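Local coordinates for protein Sqt1 (Chaetomium thermophilum, PDB 4ZOY) that probably acts as a dedicated chaperone that captures a nascent ribosomal protein (Rpl10 in the yeast counterpart) during its translation, using a WD40 beta-propeller in ribosome biogenesis, at residues 92-97 against 143-148; 102-107 against 114-119. All blocks are in the same frame, centred on the assembly; numbering follows the deposited sequence.

Contact 1: residues 92-97 against 143-148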
loop_
_atom_site.group_PDB
_atom_site.type_symbol
_atom_site.label_atom_id
_atom_site.label_comp_id
_atom_site.label_asym_id
_atom_site.label_seq_id
_atom_site.Cartn_x
_atom_site.Cartn_y
_atom_site.Cartn_z
ATOM N N ILE A 92 6.707 -5.998 -13.380
ATOM C CA ILE A 92 7.014 -5.496 -12.036
ATOM C C ILE A 92 5.697 -5.226 -11.321
ATOM O O ILE A 92 4.846 -4.508 -11.834
ATOM C CB ILE A 92 7.872 -4.231 -12.052
ATOM C CG1 ILE A 92 9.241 -4.529 -12.682
ATOM C CG2 ILE A 92 8.027 -3.695 -10.620
ATOM C CD1 ILE A 92 10.203 -3.352 -12.714
ATOM N N ASN A 93 5.541 -5.806 -10.134
ATOM C CA ASN A 93 4.281 -5.772 -9.408
ATOM C C ASN A 93 4.385 -5.028 -8.076
ATOM O O ASN A 93 3.368 -4.681 -7.462
ATOM C CB ASN A 93 3.805 -7.208 -9.159
ATOM C CG ASN A 93 2.337 -7.281 -8.815
ATOM O OD1 ASN A 93 1.507 -6.615 -9.433
ATOM N ND2 ASN A 93 2.006 -8.096 -7.825
ATOM N N ALA A 94 5.619 -4.797 -7.639
ATOM C CA ALA A 94 5.881 -4.175 -6.351
ATOM C C ALA A 94 7.170 -3.371 -6.416
ATOM O O ALA A 94 8.130 -3.795 -7.069
ATOM C CB ALA A 94 5.968 -5.239 -5.262
ATOM N N LEU A 95 7.168 -2.214 -5.758
ATOM C CA LEU A 95 8.342 -1.354 -5.607
ATOM C C LEU A 95 8.376 -0.770 -4.225
ATOM O O LEU A 95 7.332 -0.396 -3.684
ATOM C CB LEU A 95 8.329 -0.197 -6.600
ATOM C CG LEU A 95 8.612 -0.552 -8.050
ATOM C CD1 LEU A 95 8.107 0.595 -8.919
ATOM C CD2 LEU A 95 10.103 -0.776 -8.257
ATOM N N THR A 96 9.568 -0.647 -3.656
ATOM C CA THR A 96 9.684 0.133 -2.442
ATOM C C THR A 96 11.077 0.734 -2.280
ATOM O O THR A 96 12.081 0.135 -2.671
ATOM C CB THR A 96 9.321 -0.712 -1.204
ATOM O OG1 THR A 96 9.155 0.148 -0.065
ATOM C CG2 THR A 96 10.383 -1.721 -0.929
ATOM N N PHE A 97 11.110 1.954 -1.762
ATOM C CA PHE A 97 12.320 2.508 -1.179
ATOM C C PHE A 97 12.341 2.065 0.269
ATOM O O PHE A 97 11.302 2.058 0.926
ATOM C CB PHE A 97 12.353 4.037 -1.264
ATOM C CG PHE A 97 12.604 4.569 -2.647
ATOM C CD1 PHE A 97 13.897 4.725 -3.119
ATOM C CD2 PHE A 97 11.549 4.934 -3.468
ATOM C CE1 PHE A 97 14.134 5.223 -4.397
ATOM C CE2 PHE A 97 11.780 5.432 -4.752
ATOM C CZ PHE A 97 13.072 5.576 -5.208
ATOM N N ASN A 143 3.577 -10.518 -4.644
ATOM C CA ASN A 143 2.306 -9.793 -4.653
ATOM C C ASN A 143 2.375 -8.391 -4.056
ATOM O O ASN A 143 1.618 -7.505 -4.463
ATOM C CB ASN A 143 1.236 -10.603 -3.920
ATOM C CG ASN A 143 0.811 -11.814 -4.703
ATOM O OD1 ASN A 143 0.993 -11.857 -5.919
ATOM N ND2 ASN A 143 0.237 -12.800 -4.024
ATOM N N TRP A 144 3.275 -8.187 -3.094
ATOM C CA TRP A 144 3.377 -6.905 -2.409
ATOM C C TRP A 144 4.691 -6.802 -1.650
ATOM O O TRP A 144 5.297 -7.819 -1.312
ATOM C CB TRP A 144 2.190 -6.691 -1.437
ATOM C CG TRP A 144 2.021 -7.781 -0.409
ATOM C CD1 TRP A 144 1.190 -8.865 -0.497
ATOM C CD2 TRP A 144 2.726 -7.917 0.839
ATOM N NE1 TRP A 144 1.310 -9.651 0.630
ATOM C CE2 TRP A 144 2.254 -9.096 1.456
ATOM C CE3 TRP A 144 3.688 -7.146 1.503
ATOM C CZ2 TRP A 144 2.733 -9.533 2.690
ATOM C CZ3 TRP A 144 4.159 -7.581 2.733
ATOM C CH2 TRP A 144 3.680 -8.761 3.310
ATOM N N PHE A 145 5.106 -5.560 -1.408
ATOM C CA PHE A 145 6.222 -5.205 -0.527
ATOM C C PHE A 145 5.712 -4.341 0.608
ATOM O O PHE A 145 4.801 -3.540 0.408
ATOM C CB PHE A 145 7.290 -4.376 -1.239
ATOM C CG PHE A 145 8.183 -5.137 -2.169
ATOM C CD1 PHE A 145 8.394 -6.493 -2.037
ATOM C CD2 PHE A 145 8.855 -4.450 -3.167
ATOM C CE1 PHE A 145 9.252 -7.164 -2.917
ATOM C CE2 PHE A 145 9.703 -5.110 -4.029
ATOM C CZ PHE A 145 9.910 -6.459 -3.898
ATOM N N ALA A 146 6.357 -4.419 1.767
ATOM C CA ALA A 146 6.113 -3.441 2.826
ATOM C C ALA A 146 7.395 -3.220 3.608
ATOM O O ALA A 146 7.926 -4.172 4.188
ATOM C CB ALA A 146 4.991 -3.913 3.758
ATOM N N PRO A 147 7.914 -1.989 3.608
ATOM C CA PRO A 147 9.129 -1.733 4.386
ATOM C C PRO A 147 8.813 -1.686 5.876
ATOM O O PRO A 147 7.760 -1.202 6.287
ATOM C CB PRO A 147 9.604 -0.371 3.867
ATOM C CG PRO A 147 8.325 0.320 3.436
ATOM C CD PRO A 147 7.462 -0.792 2.868
ATOM N N CYS A 148 9.738 -2.191 6.680
ATOM C CA CYS A 148 9.602 -2.193 8.118
ATOM C C CYS A 148 9.782 -0.792 8.695
ATOM O O CYS A 148 10.804 -0.170 8.459
ATOM C CB CYS A 148 10.638 -3.132 8.666
ATOM S SG CYS A 148 10.564 -3.270 10.484
HETATM O O HOH W 1 2.167 -4.791 -5.054
HETATM O O HOH W 2 -0.457 -7.955 -6.402
HETATM O O HOH W 3 -0.415 -10.007 -7.964
#
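Strands 92-97 and 143-147 run parallel (2° between their axes, closest approach 5.9 Å), with Ala94 opposite Trp144, but no direct hydrogen bond joins them; side chains and waters fill the gap. Phe145 carries the contact. Its ring receives the methyl of Ala94 over one face as a CH-pi contact, CB lying 3.8 Å from the ring centroid and shifted toward the rim. Thr96 CG2 comes to Phe145 CD2 obliquely, at 3.8 Å. Further along, Thr96 OG1, anti to its backbone N (chi1 -167°), rests against the Pro147 ring, 3.5 Å from CD. The other end is polar. A water donates to both Asn93 O (2.7 Å) and Asn143 O (2.8 Å), and a second accepts from Asn93 ND2 while donating to Asn143 O, so the latter carbonyl is gripped twice. Asn93 ND2 also bonds Ile142 O, and Asn143 ND2 reaches on to Cys193 O of the next sheet. A classic beta bulge, where Asn93 and Ala94 both face Gly108, interrupts the regular pairing of 92-97 with 104-109. The arrangement is that of neighbouring propeller blades meeting at their innermost strands: Phe145 packs on Val106 of strand 104-109 as well as on Ile157 and Leu159 of strand 156-161, while Leu95 and Phe97 turn to strand 18-23 of the preceding blade.

Contact 2: residues 102-107 against 114-119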
loop_
_atom_site.group_PDB
_atom_site.type_symbol
_atom_site.label_atom_id
_atom_site.label_comp_id
_atom_site.label_asym_id
_atom_site.label_seq_id
_atom_site.Cartn_x
_atom_site.Cartn_y
_atom_site.Cartn_z
ATOM N N GLY A 102 15.710 5.555 2.549
ATOM C CA GLY A 102 15.741 5.209 1.137
ATOM C C GLY A 102 17.100 4.761 0.639
ATOM O O GLY A 102 17.479 5.057 -0.494
ATOM N N ASP A 103 17.831 4.031 1.478
ATOM C CA ASP A 103 19.156 3.532 1.111
ATOM C C ASP A 103 19.093 2.548 -0.049
ATOM O O ASP A 103 20.070 2.352 -0.777
ATOM C CB ASP A 103 19.836 2.849 2.301
ATOM C CG ASP A 103 20.269 3.825 3.368
ATOM O OD1 ASP A 103 20.667 4.950 3.023
ATOM O OD2 ASP A 103 20.213 3.456 4.555
ATOM N N PHE A 104 17.947 1.898 -0.203
ATOM C CA PHE A 104 17.776 0.926 -1.260
ATOM C C PHE A 104 16.458 1.139 -1.969
ATOM O O PHE A 104 15.491 1.615 -1.378
ATOM C CB PHE A 104 17.823 -0.504 -0.721
ATOM C CG PHE A 104 19.099 -0.841 -0.017
ATOM C CD1 PHE A 104 20.176 -1.353 -0.719
ATOM C CD2 PHE A 104 19.215 -0.652 1.351
ATOM C CE1 PHE A 104 21.355 -1.667 -0.071
ATOM C CE2 PHE A 104 20.392 -0.966 2.010
ATOM C CZ PHE A 104 21.466 -1.475 1.295
ATOM N N LEU A 105 16.456 0.796 -3.248
ATOM C CA LEU A 105 15.248 0.683 -4.050
ATOM C C LEU A 105 15.107 -0.777 -4.418
ATOM O O LEU A 105 16.051 -1.389 -4.921
ATOM C CB LEU A 105 15.337 1.553 -5.310
ATOM C CG LEU A 105 14.226 1.378 -6.347
ATOM C CD1 LEU A 105 12.868 1.758 -5.770
ATOM C CD2 LEU A 105 14.539 2.211 -7.587
ATOM N N VAL A 106 13.935 -1.345 -4.178
ATOM C CA VAL A 106 13.727 -2.756 -4.408
ATOM C C VAL A 106 12.553 -2.971 -5.352
ATOM O O VAL A 106 11.479 -2.389 -5.165
ATOM C CB VAL A 106 13.476 -3.502 -3.077
ATOM C CG1 VAL A 106 13.459 -4.989 -3.306
ATOM C CG2 VAL A 106 14.549 -3.131 -2.037
ATOM N N SER A 107 12.769 -3.780 -6.384
ATOM C CA SER A 107 11.690 -4.119 -7.302
ATOM C C SER A 107 11.310 -5.590 -7.167
ATOM O O SER A 107 12.157 -6.444 -6.908
ATOM C CB SER A 107 12.085 -3.784 -8.745
ATOM O OG SER A 107 13.263 -4.487 -9.113
ATOM N N MET A 114 13.269 -10.483 -6.831
ATOM C CA MET A 114 13.433 -9.292 -6.024
ATOM C C MET A 114 14.792 -8.684 -6.348
ATOM O O MET A 114 15.830 -9.270 -6.046
ATOM C CB MET A 114 13.321 -9.615 -4.529
ATOM C CG MET A 114 13.436 -8.392 -3.651
ATOM S SD MET A 114 13.378 -8.706 -1.863
ATOM C CE MET A 114 14.979 -9.494 -1.603
ATOM N N ARG A 115 14.789 -7.520 -6.990
ATOM C CA ARG A 115 16.042 -6.874 -7.368
ATOM C C ARG A 115 16.324 -5.707 -6.452
ATOM O O ARG A 115 15.465 -4.847 -6.233
ATOM C CB ARG A 115 16.005 -6.426 -8.831
ATOM C CG ARG A 115 15.915 -7.611 -9.773
ATOM C CD ARG A 115 15.851 -7.209 -11.239
ATOM N NE ARG A 115 17.008 -6.437 -11.677
ATOM C CZ ARG A 115 18.148 -6.972 -12.103
ATOM N NH1 ARG A 115 18.297 -8.289 -12.125
ATOM N NH2 ARG A 115 19.141 -6.185 -12.498
ATOM N N VAL A 116 17.538 -5.692 -5.909
ATOM C CA VAL A 116 17.945 -4.701 -4.927
ATOM C C VAL A 116 18.968 -3.717 -5.494
ATOM O O VAL A 116 20.033 -4.117 -5.982
ATOM C CB VAL A 116 18.543 -5.381 -3.674
ATOM C CG1 VAL A 116 19.038 -4.342 -2.685
ATOM C CG2 VAL A 116 17.521 -6.325 -3.036
ATOM N N TYR A 117 18.635 -2.433 -5.421
ATOM C CA TYR A 117 19.490 -1.358 -5.908
ATOM C C TYR A 117 19.894 -0.435 -4.776
ATOM O O TYR A 117 19.045 0.006 -3.996
ATOM C CB TYR A 117 18.773 -0.534 -6.989
ATOM C CG TYR A 117 18.373 -1.314 -8.225
ATOM C CD1 TYR A 117 17.200 -2.062 -8.256
ATOM C CD2 TYR A 117 19.160 -1.289 -9.368
ATOM C CE1 TYR A 117 16.830 -2.772 -9.378
ATOM C CE2 TYR A 117 18.800 -1.999 -10.495
ATOM C CZ TYR A 117 17.639 -2.739 -10.499
ATOM O OH TYR A 117 17.286 -3.445 -11.623
ATOM N N ALA A 118 21.184 -0.129 -4.684
ATOM C CA ALA A 118 21.640 0.880 -3.744
ATOM C C ALA A 118 21.326 2.264 -4.299
ATOM O O ALA A 118 21.485 2.510 -5.494
ATOM C CB ALA A 118 23.134 0.729 -3.475
ATOM N N VAL A 119 20.872 3.158 -3.429
ATOM C CA VAL A 119 20.481 4.498 -3.839
ATOM C C VAL A 119 21.370 5.547 -3.191
ATOM O O VAL A 119 21.623 5.493 -1.989
ATOM C CB VAL A 119 19.014 4.797 -3.467
ATOM C CG1 VAL A 119 18.597 6.173 -3.978
ATOM C CG2 VAL A 119 18.092 3.716 -4.013
#
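Strands 104-107 and 114-119 pair antiparallel, their axes 4.6 Å apart at closest approach and at 158°, with Leu105-Tyr117 and Ser107-Arg115 as hydrogen-bonded pairs and Phe104-Ala118 and Val106-Val116 as non-hydrogen-bonded ones. Beyond the paired strand residues, Val119 N still donates to Asp103 O (2.9 Å), from above the carbonyl plane. On one face Val106 CG1 presses on Met114 CG at 3.4 Å, tighter than usual van der Waals contact, and Phe104 CD1 meets Val116 CG1 at 3.8 Å. On the other face Tyr117 lies with its ring edge to Leu105 O and Ser107 OG. The Arg115 chain bends at chi3 (59°), and its NE bonds Tyr117 OH at 3.0 Å almost within the guanidinium plane. Val119 CG2 covers Leu105 CB, 3.7 Å away. Ser107 OG is hydrogen-bonded to His88 NE2, as in the serine-histidine pair of WD40 repeats, and Tyr117 occupies the position of the repeat's signature tryptophan. Arg115 also makes a salt bridge to Glu135 and a cation-pi contact with Phe132. The chemistry is thus divided: aliphatic and aromatic groups line the Val106 side, whereas the Ser107 side combines apolar packing with two separate polar links, Ser107-His88 and Arg115 to Tyr117 and Glu135, the second probably holding hydroxyl and guanidinium in place.

In the fold
After the preceding blade, whose sheet ends with strand 83-85, the chain lays down strand 92-97, the innermost of its blade, and turns back into strand 104-109. Contact 2 closes the next short loop, the hairpin between 104-109 and 114-120. After the outer strand 129-136 the chain returns to the propeller centre as strand 142-147, where contact 1 closes the larger loop; contact 2 is therefore nested inside it. The two meet directly, since Thr96 O probably accepts a hydrogen bond from Val106 N (2.8 Å) and Phe145 CE2 packs 3.4 Å from Val106 O. Contact 2 thus builds one four-stranded blade from within, and contact 1 ties that blade to its successor in the eight-bladed ring.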